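Local coordinates for protein probable arabinosyltransferase C (Mycobacterium tuberculosis, PDB 3PTY) that probably polymerises arabinose into the arabinan of arabinogalactan, its C-terminal extracellular domain being a lectin-like carbohydrate-binding module, at residues 178-183 with 216-221. Residues are numbered along the deposited sequence; the frame is centred on the assembly and turned at random.
Sequences VRLQWA and SAIPST
Pro219 sets its CD methylene over one face of the Trp182 indole, a worked example of how proline and tryptophan associate through CH-pi contact. This carbon lies 3.5 Å from the centroid of the five-membered ring and only 20° off its normal. Its nearest indole atom is Trp182 CE2, at 3.2 Å from Pro219 CD, while Pro219 CG lies out past the rim, 3.5 Å from Trp182 NE1. The two side chains cross at about a right angle. Trp182 reaches this position by setting CG between its backbone N and carbonyl carbon (chi1 57°). Toward the six-membered ring, the carbonyl oxygen of Ala217 approaches obliquely, 3.8 Å from Trp182 CH2. Ile218 extends the apolar contact in two directions: its CG2 branch meets Trp182 CB at 4.2 Å, and its CD1 end packs against Leu180 CD2 at 3.9 Å. No hydrogen bond joins the two segments. The Trp182 backbone is held by hydrogen bonds to Gly194 and Gly195, around the start of the neighbouring strand 195-202, while the side chains of both Trp182 and Ala217 touch Met197 of that strand. Here the loop between strands 209-214 and 224-231 packs on strand 178-183 of the antiparallel sheet, at the surface of a lectin-like beta-sandwich domain.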
loop_
_atom_site.group_PDB
_atom_site.type_symbol
_atom_site.label_atom_id
_atom_site.label_comp_id
_atom_site.label_asym_id
_atom_site.label_seq_id
_atom_site.Cartn_x
_atom_site.Cartn_y
_atom_site.Cartn_z
ATOM N N VAL A 178 -15.669 -25.715 3.124
ATOM C CA VAL A 178 -14.604 -26.213 3.991
ATOM C C VAL A 178 -15.061 -26.145 5.439
ATOM O O VAL A 178 -15.404 -25.077 5.946
ATOM C CB VAL A 178 -13.291 -25.411 3.823
ATOM C CG1 VAL A 178 -12.214 -25.942 4.775
ATOM C CG2 VAL A 178 -12.800 -25.475 2.383
ATOM N N ARG A 179 -15.091 -27.292 6.100
ATOM C CA ARG A 179 -15.595 -27.333 7.462
ATOM C C ARG A 179 -14.656 -28.092 8.370
ATOM O O ARG A 179 -13.878 -28.931 7.920
ATOM C CB ARG A 179 -16.996 -27.964 7.500
ATOM C CG ARG A 179 -18.020 -27.208 6.651
ATOM C CD ARG A 179 -19.432 -27.760 6.831
ATOM N NE ARG A 179 -19.865 -27.601 8.209
ATOM C CZ ARG A 179 -20.673 -26.640 8.647
ATOM N NH1 ARG A 179 -21.181 -25.742 7.812
ATOM N NH2 ARG A 179 -20.981 -26.588 9.932
ATOM N N LEU A 180 -14.733 -27.772 9.653
ATOM C CA LEU A 180 -14.013 -28.493 10.681
ATOM C C LEU A 180 -15.036 -29.308 11.454
ATOM O O LEU A 180 -15.987 -28.751 12.000
ATOM C CB LEU A 180 -13.349 -27.495 11.634
ATOM C CG LEU A 180 -12.587 -28.065 12.834
ATOM C CD1 LEU A 180 -11.191 -28.506 12.429
ATOM C CD2 LEU A 180 -12.516 -27.025 13.940
ATOM N N GLN A 181 -14.853 -30.622 11.496
ATOM C CA GLN A 181 -15.717 -31.480 12.298
ATOM C C GLN A 181 -14.998 -31.850 13.587
ATOM O O GLN A 181 -13.777 -31.983 13.600
ATOM C CB GLN A 181 -16.084 -32.747 11.523
ATOM C CG GLN A 181 -16.857 -32.493 10.238
ATOM C CD GLN A 181 -17.311 -33.778 9.571
ATOM O OE1 GLN A 181 -16.806 -34.855 9.875
ATOM N NE2 GLN A 181 -18.267 -33.669 8.652
ATOM N N TRP A 182 -15.755 -32.003 14.670
ATOM C CA TRP A 182 -15.190 -32.443 15.938
ATOM C C TRP A 182 -15.868 -33.713 16.435
ATOM O O TRP A 182 -16.949 -34.088 15.959
ATOM C CB TRP A 182 -15.290 -31.343 17.001
ATOM C CG TRP A 182 -16.696 -30.863 17.255
ATOM C CD1 TRP A 182 -17.692 -31.536 17.915
ATOM C CD2 TRP A 182 -17.249 -29.596 16.878
ATOM N NE1 TRP A 182 -18.832 -30.766 17.955
ATOM C CE2 TRP A 182 -18.584 -29.570 17.328
ATOM C CE3 TRP A 182 -16.742 -28.479 16.200
ATOM C CZ2 TRP A 182 -19.421 -28.470 17.122
ATOM C CZ3 TRP A 182 -17.581 -27.384 15.994
ATOM C CH2 TRP A 182 -18.904 -27.394 16.453
ATOM N N ALA A 183 -15.242 -34.358 17.411
ATOM C CA ALA A 183 -15.742 -35.626 17.926
ATOM C C ALA A 183 -15.099 -35.972 19.259
ATOM O O ALA A 183 -13.987 -35.522 19.559
ATOM C CB ALA A 183 -15.476 -36.748 16.912
ATOM N N SER A 216 -13.481 -21.344 20.861
ATOM C CA SER A 216 -14.638 -21.251 21.753
ATOM C C SER A 216 -15.861 -21.963 21.187
ATOM O O SER A 216 -16.741 -22.366 21.931
ATOM C CB SER A 216 -14.979 -19.788 22.061
ATOM O OG SER A 216 -15.452 -19.121 20.900
ATOM N N ALA A 217 -15.921 -22.120 19.870
ATOM C CA ALA A 217 -17.071 -22.778 19.252
ATOM C C ALA A 217 -17.031 -24.300 19.402
ATOM O O ALA A 217 -18.050 -24.970 19.238
ATOM C CB ALA A 217 -17.175 -22.395 17.775
ATOM N N ILE A 218 -15.854 -24.849 19.696
ATOM C CA ILE A 218 -15.707 -26.299 19.822
ATOM C C ILE A 218 -16.090 -26.768 21.222
ATOM O O ILE A 218 -15.543 -26.284 22.208
ATOM C CB ILE A 218 -14.266 -26.754 19.531
ATOM C CG1 ILE A 218 -13.797 -26.225 18.173
ATOM C CG2 ILE A 218 -14.170 -28.281 19.573
ATOM C CD1 ILE A 218 -12.393 -26.687 17.798
ATOM N N PRO A 219 -17.034 -27.718 21.316
ATOM C CA PRO A 219 -17.474 -28.168 22.644
ATOM C C PRO A 219 -16.316 -28.730 23.471
ATOM O O PRO A 219 -15.411 -29.360 22.928
ATOM C CB PRO A 219 -18.494 -29.274 22.328
ATOM C CG PRO A 219 -18.953 -28.989 20.931
ATOM C CD PRO A 219 -17.748 -28.406 20.229
ATOM N N SER A 220 -16.372 -28.520 24.780
ATOM C CA SER A 220 -15.287 -28.897 25.686
ATOM C C SER A 220 -15.026 -30.399 25.748
ATOM O O SER A 220 -13.942 -30.826 26.137
ATOM C CB SER A 220 -15.576 -28.369 27.095
ATOM O OG SER A 220 -16.743 -28.975 27.625
ATOM N N THR A 221 -16.019 -31.197 25.371
ATOM C CA THR A 221 -15.871 -32.645 25.373
ATOM C C THR A 221 -15.267 -33.181 24.073
ATOM O O THR A 221 -14.953 -34.361 23.977
ATOM C CB THR A 221 -17.222 -33.327 25.541
ATOM O OG1 THR A 221 -18.128 -32.797 24.569
ATOM C CG2 THR A 221 -17.777 -33.088 26.945
#